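Local structure of mandelate racemase/muconate lactonizing enzyme family protein (Sulfitobacter sp. NAS-14.1, 3T4W) at residues A[26-31]-A[48-53]; A[367-372]-A[390-395]; A[301-306]-A[328-333]; A[144-149]-A[378-383]; A[97-102]-A[111-116]. The protein probably acts as a lyase of the enolase superfamily, starting from proton abstraction beside a substrate carboxylate, although its own substrate is not established. One frame throughout, in Å; residues are numbered along the deposited sequence.

Contact 1 (A[26-31]-A[48-53]); sequences QDLEVI and VKLTTD
The amide of Gln26 and the carboxylate of Asp53 do not stack: their planes stand 64° apart, and Gln26 OE1 comes no nearer than 3.8 Å to Asp53 CB. The NE2 of the same amide makes a weak bond to Asp27 OD2 next door, while Asp53 OD1 accepts from Lys24 N. In this hairpin of the three-stranded antiparallel sheet of the family's N-terminal domain, the pairing carries a classic beta bulge: Thr51 O accepts from Gln26 N and Asp27 N, each at 3.1 Å, both donors in the carbonyl plane. Beyond it come a weak Thr51 N to Asp27 O bond and Lys49 N to Glu29 O at 2.8 Å. On the face that also carries Asp27 and Thr51, Glu29 and Lys49 run side by side. Lys49, extended with CG anti to the backbone N (chi1 157°), passes its CD 4.0 Å from Glu29 OE1. On the other face Leu50 CD2 sits 3.6 Å from Leu28 CB, in apolar packing continued by Phe80 and Leu119. With Lys49 NZ salt-bridged to Glu393 and Glu29 to Arg397, the two charges, 4.4 Å from NZ to OE1, probably attract without pairing, and the polar face is tied to helix 393-398.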
# COMPACT_ATOMS: atom_id res chain seq x y z
N GLN A 26 -2.91 -10.09 50.38
CA GLN A 26 -3.50 -11.26 51.02
C GLN A 26 -5.04 -11.28 50.95
O GLN A 26 -5.62 -12.29 50.60
CB GLN A 26 -2.96 -11.47 52.45
CG GLN A 26 -3.83 -10.96 53.58
CD GLN A 26 -3.26 -11.32 54.96
OE1 GLN A 26 -2.23 -11.98 55.07
NE2 GLN A 26 -3.94 -10.88 56.02
N ASP A 27 -5.67 -10.15 51.26
CA ASP A 27 -7.13 -10.10 51.32
C ASP A 27 -7.79 -9.41 50.13
O ASP A 27 -7.22 -8.50 49.52
CB ASP A 27 -7.59 -9.44 52.62
CG ASP A 27 -7.23 -10.25 53.83
OD1 ASP A 27 -7.35 -11.50 53.74
OD2 ASP A 27 -6.83 -9.65 54.86
N LEU A 28 -9.01 -9.84 49.83
CA LEU A 28 -9.79 -9.23 48.77
C LEU A 28 -11.24 -9.12 49.19
O LEU A 28 -11.86 -10.11 49.58
CB LEU A 28 -9.69 -10.04 47.48
CG LEU A 28 -10.94 -9.96 46.60
CD1 LEU A 28 -10.91 -8.71 45.74
CD2 LEU A 28 -11.09 -11.20 45.74
N GLU A 29 -11.78 -7.91 49.10
CA GLU A 29 -13.22 -7.70 49.26
C GLU A 29 -13.79 -7.06 48.00
O GLU A 29 -13.21 -6.13 47.44
CB GLU A 29 -13.52 -6.82 50.48
CG GLU A 29 -13.73 -7.60 51.76
CD GLU A 29 -13.81 -6.70 52.98
OE1 GLU A 29 -14.48 -5.66 52.90
OE2 GLU A 29 -13.19 -7.04 54.01
N VAL A 30 -14.93 -7.59 47.55
CA VAL A 30 -15.63 -7.02 46.41
C VAL A 30 -16.88 -6.32 46.92
O VAL A 30 -17.61 -6.86 47.75
CB VAL A 30 -16.04 -8.11 45.39
CG1 VAL A 30 -17.04 -7.55 44.39
CG2 VAL A 30 -14.82 -8.66 44.68
N ILE A 31 -17.12 -5.11 46.43
CA ILE A 31 -18.30 -4.38 46.86
C ILE A 31 -19.00 -3.77 45.66
O ILE A 31 -18.43 -2.94 44.95
CB ILE A 31 -17.96 -3.26 47.84
CG1 ILE A 31 -17.29 -3.81 49.10
CG2 ILE A 31 -19.21 -2.46 48.19
CD1 ILE A 31 -16.70 -2.73 49.99
N VAL A 48 -13.25 -2.99 44.30
CA VAL A 48 -12.47 -4.01 44.97
C VAL A 48 -11.64 -3.31 46.03
O VAL A 48 -11.10 -2.22 45.81
CB VAL A 48 -11.53 -4.76 43.99
CG1 VAL A 48 -12.33 -5.60 43.00
CG2 VAL A 48 -10.58 -3.80 43.27
N LYS A 49 -11.56 -3.93 47.20
CA LYS A 49 -10.74 -3.39 48.27
C LYS A 49 -9.67 -4.41 48.60
O LYS A 49 -9.99 -5.52 49.03
CB LYS A 49 -11.59 -3.10 49.50
CG LYS A 49 -10.81 -3.07 50.80
CD LYS A 49 -11.75 -2.92 51.98
CE LYS A 49 -10.97 -2.68 53.25
NZ LYS A 49 -11.86 -2.46 54.43
N LEU A 50 -8.42 -4.05 48.38
CA LEU A 50 -7.33 -4.97 48.68
C LEU A 50 -6.57 -4.57 49.94
O LEU A 50 -6.45 -3.39 50.27
CB LEU A 50 -6.39 -5.14 47.48
CG LEU A 50 -7.02 -5.84 46.28
CD1 LEU A 50 -6.03 -5.89 45.13
CD2 LEU A 50 -7.52 -7.24 46.61
N THR A 51 -6.07 -5.58 50.65
CA THR A 51 -5.27 -5.38 51.85
C THR A 51 -4.05 -6.30 51.79
O THR A 51 -4.18 -7.48 51.46
CB THR A 51 -6.09 -5.70 53.11
OG1 THR A 51 -7.37 -5.06 53.04
CG2 THR A 51 -5.34 -5.24 54.38
N THR A 52 -2.88 -5.76 52.10
CA THR A 52 -1.66 -6.55 52.14
C THR A 52 -1.48 -7.20 53.51
O THR A 52 -2.26 -6.94 54.42
CB THR A 52 -0.41 -5.68 51.90
OG1 THR A 52 -0.20 -4.84 53.04
CG2 THR A 52 -0.58 -4.83 50.64
N ASP A 53 -0.45 -8.02 53.64
CA ASP A 53 -0.16 -8.68 54.91
C ASP A 53 0.30 -7.68 55.97
O ASP A 53 0.19 -7.95 57.17
CB ASP A 53 0.87 -9.81 54.73
CG ASP A 53 2.14 -9.36 54.01
OD1 ASP A 53 2.25 -8.18 53.61
OD2 ASP A 53 3.04 -10.21 53.84

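Contact 2 (A[367-372]-A[390-395]); sequences LIKSTI and EVDEAL
Lys369 lies across Glu390, and its side chain can be followed atom by atom over the opposite backbone. CB starts near Glu390 O, CG comes to 3.7 Å from that Glu390 oxygen, and CD then reaches Glu390 OE2 at 3.6 Å, the two side chains crossing at about a right angle. CE stays beside the same carboxylate oxygen. At the tip the chain bends (chi4 67°), which carries NZ back toward the backbone: it lies 3.7 Å from Asp392 CA, near Val391 O at an angle too poor for a hydrogen bond, and its salt bridge to Glu390 OE2 is a long one, 4.0 Å from NZ. With its positive phi, Lys369 is also the C-prime residue of a Schellman motif that ends helix 362-367, and it sits within a type I' turn running from Ile368 to Thr371. In that turn Thr371 OG1, placed between the backbone N and the carbonyl carbon (chi1 53°), donates to Ile368 O at 2.9 Å and weakly accepts from Glu390 N, while CG2 packs 3.7 Å from Glu390 CB. Losing both branches to an alanine would probably leave Ile368 O a donor short and Glu390 N without this acceptor. Next to the turn, Asp392 N donates to Leu367 O at 2.9 Å, and Asp392 OD1 caps the following helix by accepting from Leu395 N.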
# COMPACT_ATOMS: atom_id res chain seq x y z
N LEU A 367 -18.86 9.49 48.17
CA LEU A 367 -18.28 8.16 48.19
C LEU A 367 -16.78 8.23 48.43
O LEU A 367 -16.15 7.25 48.83
CB LEU A 367 -18.58 7.42 46.90
CG LEU A 367 -18.15 5.96 46.91
CD1 LEU A 367 -18.84 5.23 48.05
CD2 LEU A 367 -18.46 5.30 45.56
N ILE A 368 -16.20 9.40 48.19
CA ILE A 368 -14.79 9.60 48.48
C ILE A 368 -14.60 10.84 49.36
O ILE A 368 -13.60 11.56 49.26
CB ILE A 368 -13.96 9.71 47.18
CG1 ILE A 368 -14.42 10.90 46.33
CG2 ILE A 368 -14.06 8.42 46.38
CD1 ILE A 368 -13.46 11.24 45.20
N LYS A 369 -15.58 11.08 50.24
CA LYS A 369 -15.58 12.22 51.15
C LYS A 369 -14.98 13.49 50.53
O LYS A 369 -14.25 14.22 51.19
CB LYS A 369 -14.84 11.88 52.45
CG LYS A 369 -15.40 10.69 53.19
CD LYS A 369 -14.73 10.57 54.55
CE LYS A 369 -15.15 9.31 55.29
NZ LYS A 369 -14.66 8.11 54.58
N SER A 370 -15.29 13.73 49.26
CA SER A 370 -14.86 14.95 48.58
C SER A 370 -13.34 15.15 48.50
O SER A 370 -12.88 16.28 48.36
CB SER A 370 -15.51 16.17 49.24
OG SER A 370 -16.90 15.97 49.42
N THR A 371 -12.57 14.07 48.58
CA THR A 371 -11.12 14.18 48.61
C THR A 371 -10.52 14.65 47.28
O THR A 371 -9.48 15.31 47.25
CB THR A 371 -10.44 12.87 49.04
OG1 THR A 371 -10.91 11.79 48.23
CG2 THR A 371 -10.73 12.59 50.51
N ILE A 372 -11.18 14.30 46.18
CA ILE A 372 -10.82 14.84 44.89
C ILE A 372 -12.04 15.51 44.28
O ILE A 372 -13.14 14.96 44.32
CB ILE A 372 -10.32 13.73 43.95
CG1 ILE A 372 -9.14 12.98 44.59
CG2 ILE A 372 -9.90 14.32 42.63
CD1 ILE A 372 -8.42 12.06 43.63
N GLU A 390 -10.33 9.17 50.43
CA GLU A 390 -10.96 8.55 51.59
C GLU A 390 -12.23 7.88 51.11
O GLU A 390 -13.28 8.53 50.98
CB GLU A 390 -11.31 9.59 52.65
CG GLU A 390 -10.20 9.97 53.61
CD GLU A 390 -10.73 10.68 54.84
OE1 GLU A 390 -10.54 11.92 54.95
OE2 GLU A 390 -11.37 10.02 55.70
N VAL A 391 -12.15 6.59 50.81
CA VAL A 391 -13.33 5.85 50.39
C VAL A 391 -14.27 5.64 51.59
O VAL A 391 -13.83 5.29 52.69
CB VAL A 391 -12.97 4.49 49.75
CG1 VAL A 391 -14.19 3.87 49.10
CG2 VAL A 391 -11.88 4.68 48.73
N ASP A 392 -15.56 5.89 51.38
CA ASP A 392 -16.53 5.69 52.45
C ASP A 392 -17.20 4.33 52.31
O ASP A 392 -18.28 4.21 51.74
CB ASP A 392 -17.58 6.80 52.44
CG ASP A 392 -18.53 6.73 53.63
OD1 ASP A 392 -18.63 5.65 54.26
OD2 ASP A 392 -19.18 7.76 53.92
N GLU A 393 -16.54 3.31 52.83
CA GLU A 393 -17.02 1.95 52.68
C GLU A 393 -18.43 1.74 53.22
O GLU A 393 -19.26 1.10 52.57
CB GLU A 393 -16.07 0.97 53.36
CG GLU A 393 -16.55 -0.46 53.28
CD GLU A 393 -15.50 -1.44 53.74
OE1 GLU A 393 -14.36 -0.99 53.99
OE2 GLU A 393 -15.81 -2.64 53.85
N ALA A 394 -18.70 2.26 54.41
CA ALA A 394 -20.02 2.10 55.01
C ALA A 394 -21.11 2.66 54.08
O ALA A 394 -22.20 2.08 53.97
CB ALA A 394 -20.07 2.74 56.39
N LEU A 395 -20.81 3.76 53.40
CA LEU A 395 -21.78 4.37 52.49
C LEU A 395 -22.05 3.51 51.24
O LEU A 395 -23.19 3.40 50.80
CB LEU A 395 -21.32 5.77 52.08
CG LEU A 395 -22.13 6.48 51.00
CD1 LEU A 395 -23.58 6.63 51.42
CD2 LEU A 395 -21.52 7.84 50.67

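Contact 3 (A[301-306]-A[328-333]); sequences ILQPAL and QIAPHL
Leu302 and Ile329 meet obliquely on one face of a two-residue parallel pairing, Ile329 CD1 lying 3.9 Å from Leu302 CB. The other branch of Ile329, CG2, is put anti to the backbone N by a chi1 of -50° and meets Pro304 CD at 3.8 Å, the two side chains crossing at about a right angle. With an alanine in place of this isoleucine, Leu302 CB and Pro304 CD would probably be left without the methyls they pack on. The backbone fixes the register: Leu302 N donates to Gln328 O at 2.9 Å, and Ala330 N meets Leu302 O at 2.7 Å. Past the strands, His332 N still reaches Pro304 O at 2.9 Å, but from above the carbonyl plane, and Ala305 CB rests 3.7 Å from His332 ND1. Outward, Ala319 and Ala322 of helix 312-323 back Ile329 and Leu302, Glu256 holds Gln303 NE2, and the ring of Tyr63 meets that of His332. Two neighbouring parallel strands with helix 312-323 on the connection between them form a beta-alpha-beta crossover, the repeating unit of the barrel in enolase-superfamily enzymes, whose active sites typically lie at the C-terminal ends of such strands.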
# COMPACT_ATOMS: atom_id res chain seq x y z
N ILE A 301 -7.83 10.30 18.92
CA ILE A 301 -7.99 10.54 20.34
C ILE A 301 -8.40 9.24 21.04
O ILE A 301 -9.40 8.63 20.67
CB ILE A 301 -9.05 11.64 20.61
CG1 ILE A 301 -8.58 12.97 20.01
CG2 ILE A 301 -9.32 11.78 22.10
CD1 ILE A 301 -9.59 14.11 20.12
N LEU A 302 -7.61 8.81 22.02
CA LEU A 302 -7.88 7.54 22.68
C LEU A 302 -8.60 7.74 24.00
O LEU A 302 -8.30 8.67 24.74
CB LEU A 302 -6.59 6.74 22.91
CG LEU A 302 -5.74 6.42 21.67
CD1 LEU A 302 -4.59 5.49 22.04
CD2 LEU A 302 -6.58 5.82 20.55
N GLN A 303 -9.56 6.86 24.28
CA GLN A 303 -10.38 6.99 25.47
C GLN A 303 -10.46 5.69 26.24
O GLN A 303 -11.52 5.05 26.28
CB GLN A 303 -11.79 7.42 25.07
CG GLN A 303 -11.85 8.70 24.29
CD GLN A 303 -13.25 8.97 23.75
OE1 GLN A 303 -13.89 8.08 23.19
NE2 GLN A 303 -13.71 10.21 23.90
N PRO A 304 -9.35 5.29 26.88
CA PRO A 304 -9.36 4.04 27.64
C PRO A 304 -10.20 4.18 28.91
O PRO A 304 -10.18 5.23 29.55
CB PRO A 304 -7.89 3.84 28.04
CG PRO A 304 -7.14 5.06 27.55
CD PRO A 304 -8.16 6.10 27.17
N ALA A 305 -10.93 3.12 29.27
CA ALA A 305 -11.52 3.01 30.59
C ALA A 305 -10.54 2.22 31.47
O ALA A 305 -10.37 1.01 31.29
CB ALA A 305 -12.86 2.32 30.53
N LEU A 306 -9.89 2.90 32.41
CA LEU A 306 -8.84 2.27 33.22
C LEU A 306 -9.31 1.00 33.92
O LEU A 306 -8.55 0.04 34.08
CB LEU A 306 -8.21 3.26 34.21
CG LEU A 306 -6.97 3.98 33.66
CD1 LEU A 306 -7.28 4.70 32.34
CD2 LEU A 306 -6.40 4.95 34.68
N GLN A 328 -3.59 11.91 21.51
CA GLN A 328 -3.83 12.25 22.90
C GLN A 328 -4.78 11.31 23.62
O GLN A 328 -5.52 10.56 23.00
CB GLN A 328 -4.35 13.68 22.99
CG GLN A 328 -3.32 14.70 22.60
CD GLN A 328 -3.67 16.08 23.10
OE1 GLN A 328 -4.68 16.66 22.70
NE2 GLN A 328 -2.82 16.63 23.97
N ILE A 329 -4.75 11.36 24.95
CA ILE A 329 -5.56 10.48 25.78
C ILE A 329 -6.64 11.28 26.50
O ILE A 329 -6.35 12.30 27.11
CB ILE A 329 -4.70 9.78 26.86
CG1 ILE A 329 -3.46 9.15 26.24
CG2 ILE A 329 -5.53 8.74 27.61
CD1 ILE A 329 -3.78 8.14 25.15
N ALA A 330 -7.88 10.80 26.42
CA ALA A 330 -8.99 11.38 27.17
C ALA A 330 -9.68 10.25 27.92
O ALA A 330 -10.59 9.62 27.38
CB ALA A 330 -9.97 12.08 26.23
N PRO A 331 -9.24 9.98 29.15
CA PRO A 331 -9.74 8.88 29.99
C PRO A 331 -11.26 8.83 30.06
O PRO A 331 -11.91 9.84 30.33
CB PRO A 331 -9.14 9.18 31.36
CG PRO A 331 -7.88 9.90 31.06
CD PRO A 331 -8.15 10.73 29.82
N HIS A 332 -11.83 7.65 29.82
CA HIS A 332 -13.27 7.46 29.88
C HIS A 332 -13.75 7.42 31.33
O HIS A 332 -13.04 6.96 32.22
CB HIS A 332 -13.65 6.16 29.18
CG HIS A 332 -15.10 5.82 29.27
ND1 HIS A 332 -15.57 4.78 30.04
CD2 HIS A 332 -16.18 6.37 28.68
CE1 HIS A 332 -16.89 4.70 29.92
NE2 HIS A 332 -17.28 5.66 29.10
N LEU A 333 -14.95 7.93 31.55
CA LEU A 333 -15.59 7.75 32.83
C LEU A 333 -17.08 7.62 32.67
O LEU A 333 -17.77 8.58 32.32
CB LEU A 333 -15.28 8.88 33.81
CG LEU A 333 -15.92 8.58 35.17
CD1 LEU A 333 -15.14 7.49 35.89
CD2 LEU A 333 -16.03 9.82 36.04

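Contact 4 (A[144-149]-A[378-383]); sequences NERVRG and FITAPT
The guanidinium of Arg146 lies flat on one face of the Phe378 ring, the group centres 4.0 Å apart and the planes at 24°, which meets the definition of a cation-pi stack. The conformation that permits it is a fold in the arginine chain: a bend at chi3 (81°) turns the end back across the neighbouring strand, so the side chains cross at about a right angle and the group settles off-centre, with NH1 over the CG side of the ring. Phe378, its CG anti to the carbonyl carbon (chi1 -74°), places the ring where it meets both arginines, with CE1 3.8 Å from Arg148 CB. Thus the ring has Arg146 on one face and touches the aliphatic start of Arg148 obliquely. That second arginine is built differently: it is extended from CG to NE, its NH2 is salt-bridged to Asp226 and its NE hydrogen-bonded to Thr184, and it makes a cation-pi contact with Tyr417 of a second subunit. On the opposite face of the sheet, Ile379 sends CD1 back to 4.0 Å from Gly149 CA and packs on Trp340 and Ile344 of helix 337-349, while Val147 touches Ala347 of the same helix. The backbones pair through Val147 N to Ile379 O at 2.8 Å and Ile379 N to Val147 O at 2.9 Å, and Ala381 N extends the pairing to Glu145 O at 3.0 Å. Strand 146-152 also pairs in parallel with 185-188 and 356-358, so 378-380 is a short antiparallel addition on a strand of the modified beta/alpha barrel of the enolase superfamily.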
# COMPACT_ATOMS: atom_id res chain seq x y z
N ASN A 144 1.63 17.43 34.84
CA ASN A 144 0.55 18.39 34.77
C ASN A 144 0.07 18.82 36.16
O ASN A 144 -0.33 17.98 36.97
CB ASN A 144 -0.61 17.81 33.96
CG ASN A 144 -0.18 17.39 32.56
OD1 ASN A 144 0.18 18.23 31.73
ND2 ASN A 144 -0.22 16.10 32.30
N GLU A 145 0.10 20.11 36.43
CA GLU A 145 -0.37 20.60 37.71
C GLU A 145 -1.89 20.48 37.79
O GLU A 145 -2.45 20.12 38.83
CB GLU A 145 0.10 22.03 37.97
CG GLU A 145 1.61 22.19 37.80
CD GLU A 145 2.17 23.40 38.52
OE1 GLU A 145 3.32 23.80 38.21
OE2 GLU A 145 1.48 23.94 39.41
N ARG A 146 -2.55 20.77 36.68
CA ARG A 146 -4.00 20.67 36.60
C ARG A 146 -4.40 19.88 35.36
O ARG A 146 -3.61 19.73 34.42
CB ARG A 146 -4.63 22.06 36.53
CG ARG A 146 -4.59 22.81 37.83
CD ARG A 146 -4.60 24.32 37.59
NE ARG A 146 -5.93 24.84 37.33
CZ ARG A 146 -6.38 25.20 36.13
NH1 ARG A 146 -7.62 25.67 36.00
NH2 ARG A 146 -5.60 25.08 35.07
N VAL A 147 -5.62 19.37 35.36
CA VAL A 147 -6.12 18.61 34.24
C VAL A 147 -7.46 19.16 33.78
O VAL A 147 -8.37 19.39 34.58
CB VAL A 147 -6.24 17.11 34.58
CG1 VAL A 147 -6.94 16.36 33.44
CG2 VAL A 147 -4.86 16.53 34.86
N ARG A 148 -7.56 19.39 32.47
CA ARG A 148 -8.78 19.86 31.84
C ARG A 148 -9.86 18.81 32.01
O ARG A 148 -9.62 17.61 31.81
CB ARG A 148 -8.51 20.12 30.36
CG ARG A 148 -9.49 21.04 29.68
CD ARG A 148 -9.12 21.21 28.22
NE ARG A 148 -10.23 21.73 27.44
CZ ARG A 148 -10.26 21.82 26.11
NH1 ARG A 148 -9.22 21.41 25.39
NH2 ARG A 148 -11.33 22.31 25.51
N GLY A 149 -11.05 19.25 32.39
CA GLY A 149 -12.16 18.34 32.57
C GLY A 149 -13.27 18.59 31.57
O GLY A 149 -13.34 19.66 30.96
N PHE A 378 -11.55 22.34 36.15
CA PHE A 378 -10.26 21.66 36.18
C PHE A 378 -10.05 20.83 37.42
O PHE A 378 -10.73 21.02 38.43
CB PHE A 378 -9.12 22.68 36.03
CG PHE A 378 -8.98 23.22 34.64
CD1 PHE A 378 -7.99 22.73 33.79
CD2 PHE A 378 -9.82 24.21 34.17
CE1 PHE A 378 -7.85 23.22 32.50
CE2 PHE A 378 -9.69 24.71 32.88
CZ PHE A 378 -8.70 24.22 32.04
N ILE A 379 -9.11 19.89 37.34
CA ILE A 379 -8.79 19.05 38.49
C ILE A 379 -7.32 19.20 38.86
O ILE A 379 -6.44 19.01 38.02
CB ILE A 379 -9.12 17.57 38.24
CG1 ILE A 379 -10.55 17.40 37.72
CG2 ILE A 379 -8.95 16.77 39.52
CD1 ILE A 379 -10.67 17.50 36.19
N THR A 380 -7.07 19.55 40.11
CA THR A 380 -5.71 19.75 40.60
C THR A 380 -5.09 18.41 40.99
O THR A 380 -5.77 17.56 41.57
CB THR A 380 -5.69 20.71 41.81
OG1 THR A 380 -6.31 21.94 41.44
CG2 THR A 380 -4.27 20.97 42.27
N ALA A 381 -3.81 18.22 40.67
CA ALA A 381 -3.14 16.97 40.97
C ALA A 381 -3.23 16.67 42.46
O ALA A 381 -2.79 17.46 43.28
CB ALA A 381 -1.68 17.03 40.54
N PRO A 382 -3.82 15.52 42.81
CA PRO A 382 -4.01 15.22 44.23
C PRO A 382 -2.67 15.23 44.95
O PRO A 382 -1.63 15.10 44.31
CB PRO A 382 -4.62 13.81 44.21
CG PRO A 382 -5.24 13.67 42.86
CD PRO A 382 -4.34 14.45 41.94
N THR A 383 -2.71 15.39 46.27
CA THR A 383 -1.50 15.57 47.06
C THR A 383 -1.24 14.41 48.04
O THR A 383 -0.08 14.07 48.30
CB THR A 383 -1.57 16.88 47.84
OG1 THR A 383 -1.11 17.94 47.00
CG2 THR A 383 -0.71 16.81 49.08

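Contact 5 (A[97-102]-A[111-116]); sequences RRAYSS and TVMGAF
The antiparallel helix pair 92-101 and 110-130 brings Ala99 against Met113 and Phe116, with local axes 9.8 Å apart at 157°. No hydrogen bond crosses, so the contact rests on apolar surface. Ala99 CB points at the other helix and meets Phe116 CD1 at 3.8 Å, approaching the ring obliquely. Phe116 reaches it with CG anti to the backbone N (chi1 174°), and the same ring packs on Met95 and Tyr96. This pair belongs to the helical part of the N-terminal domain of the mandelate racemase/muconate lactonizing enzyme family, and the small alanine is consistent with the close approach of Met113 CE to the partner's backbone. Bent at chi2 (74°) and again at chi3, Met113 lays its CE 4.0 Å from Tyr100 N and 4.2 Å from Ala99 CB. Its sulfur takes another position, SD lying 4.2 Å from Tyr100 CD1 at the edge of that ring, near its plane. Val112 CG1 comes to 4.1 Å from Ala99 O, one turn before Phe116. The far end of Tyr100 faces another copy of the protein, where OH is hydrogen-bonded to Asp262 of that neighbouring subunit, and Arg98 forms a salt bridge to Glu412 of the same subunit.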
# COMPACT_ATOMS: atom_id res chain seq x y z
N ARG A 97 1.00 -10.04 33.04
CA ARG A 97 1.34 -11.15 32.16
C ARG A 97 0.60 -12.44 32.53
O ARG A 97 0.14 -13.16 31.66
CB ARG A 97 2.85 -11.39 32.10
CG ARG A 97 3.62 -10.38 31.25
CD ARG A 97 2.89 -10.02 29.97
NE ARG A 97 2.90 -11.09 28.97
CZ ARG A 97 2.46 -10.96 27.72
NH1 ARG A 97 1.96 -9.80 27.30
NH2 ARG A 97 2.51 -11.98 26.87
N ARG A 98 0.50 -12.72 33.83
CA ARG A 98 -0.21 -13.91 34.32
C ARG A 98 -1.69 -13.89 33.96
O ARG A 98 -2.24 -14.87 33.47
CB ARG A 98 -0.10 -14.02 35.84
CG ARG A 98 1.26 -14.44 36.38
CD ARG A 98 1.25 -14.33 37.89
NE ARG A 98 2.50 -14.74 38.51
CZ ARG A 98 2.85 -14.46 39.76
NH1 ARG A 98 2.04 -13.74 40.53
NH2 ARG A 98 4.01 -14.88 40.25
N ALA A 99 -2.34 -12.76 34.23
CA ALA A 99 -3.77 -12.61 33.96
C ALA A 99 -4.06 -12.62 32.46
O ALA A 99 -4.95 -13.33 32.00
CB ALA A 99 -4.30 -11.33 34.61
N TYR A 100 -3.31 -11.81 31.71
CA TYR A 100 -3.41 -11.73 30.25
C TYR A 100 -3.28 -13.10 29.60
O TYR A 100 -3.92 -13.39 28.58
CB TYR A 100 -2.30 -10.81 29.72
CG TYR A 100 -2.42 -10.46 28.25
CD1 TYR A 100 -3.44 -9.64 27.78
CD2 TYR A 100 -1.48 -10.93 27.33
CE1 TYR A 100 -3.54 -9.32 26.45
CE2 TYR A 100 -1.57 -10.61 25.98
CZ TYR A 100 -2.61 -9.80 25.55
OH TYR A 100 -2.71 -9.47 24.22
N SER A 101 -2.45 -13.95 30.21
CA SER A 101 -2.15 -15.26 29.62
C SER A 101 -3.01 -16.38 30.17
O SER A 101 -2.96 -17.50 29.68
CB SER A 101 -0.69 -15.61 29.84
OG SER A 101 0.15 -14.64 29.25
N SER A 102 -3.81 -16.06 31.20
CA SER A 102 -4.54 -17.07 31.96
C SER A 102 -5.24 -18.14 31.11
O SER A 102 -6.05 -17.82 30.24
CB SER A 102 -5.55 -16.40 32.89
OG SER A 102 -6.06 -17.31 33.84
N THR A 111 -13.58 -9.68 29.79
CA THR A 111 -14.12 -9.89 31.14
C THR A 111 -13.04 -10.10 32.21
O THR A 111 -13.08 -9.48 33.27
CB THR A 111 -15.16 -11.05 31.18
OG1 THR A 111 -16.45 -10.55 30.84
CG2 THR A 111 -15.24 -11.65 32.58
N VAL A 112 -12.06 -10.96 31.93
CA VAL A 112 -10.97 -11.17 32.87
C VAL A 112 -10.21 -9.87 33.07
O VAL A 112 -9.94 -9.45 34.20
CB VAL A 112 -10.01 -12.28 32.39
CG1 VAL A 112 -8.76 -12.30 33.25
CG2 VAL A 112 -10.68 -13.63 32.44
N MET A 113 -9.88 -9.21 31.97
CA MET A 113 -9.13 -7.98 32.03
C MET A 113 -9.88 -6.87 32.76
O MET A 113 -9.28 -5.99 33.37
CB MET A 113 -8.71 -7.54 30.63
CG MET A 113 -7.35 -6.91 30.59
SD MET A 113 -5.93 -8.04 30.76
CE MET A 113 -6.55 -9.46 31.65
N GLY A 114 -11.21 -6.93 32.71
CA GLY A 114 -12.01 -5.98 33.47
C GLY A 114 -11.79 -6.24 34.94
O GLY A 114 -11.70 -5.30 35.74
N ALA A 115 -11.71 -7.51 35.31
CA ALA A 115 -11.49 -7.88 36.70
C ALA A 115 -10.10 -7.46 37.13
O ALA A 115 -9.93 -6.86 38.18
CB ALA A 115 -11.69 -9.39 36.91
N PHE A 116 -9.10 -7.77 36.30
CA PHE A 116 -7.72 -7.45 36.64
C PHE A 116 -7.49 -5.96 36.78
O PHE A 116 -6.72 -5.52 37.64
CB PHE A 116 -6.74 -8.01 35.62
CG PHE A 116 -5.33 -7.58 35.86
CD1 PHE A 116 -4.54 -8.21 36.81
CD2 PHE A 116 -4.79 -6.52 35.16
CE1 PHE A 116 -3.24 -7.79 37.04
CE2 PHE A 116 -3.48 -6.10 35.38
CZ PHE A 116 -2.71 -6.75 36.33

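Overall arrangement
Contacts 3, 4 and 5 are buried, whereas contacts 1 and 2 are partly buried and include exposed residues; contact 3, its centre about 6 Å from that of the chain, is the deepest. Contacts 3 and 4 belong to the same barrel sheet, but one is parallel, with mostly apolar side chains meeting, the other antiparallel with a cation-pi stack; both touch a second subunit. Contact 5 is helix packing without hydrogen bonds across it, and its flanks face other subunits. Contact 1, an antiparallel hairpin, meets the capped helix start of contact 2 through the salt bridge from Lys49 NZ to Glu393 OE1 (2.9 Å). Ile372 links contact 2 in turn to Pro382 and Ile379 of contact 4 by apolar packing.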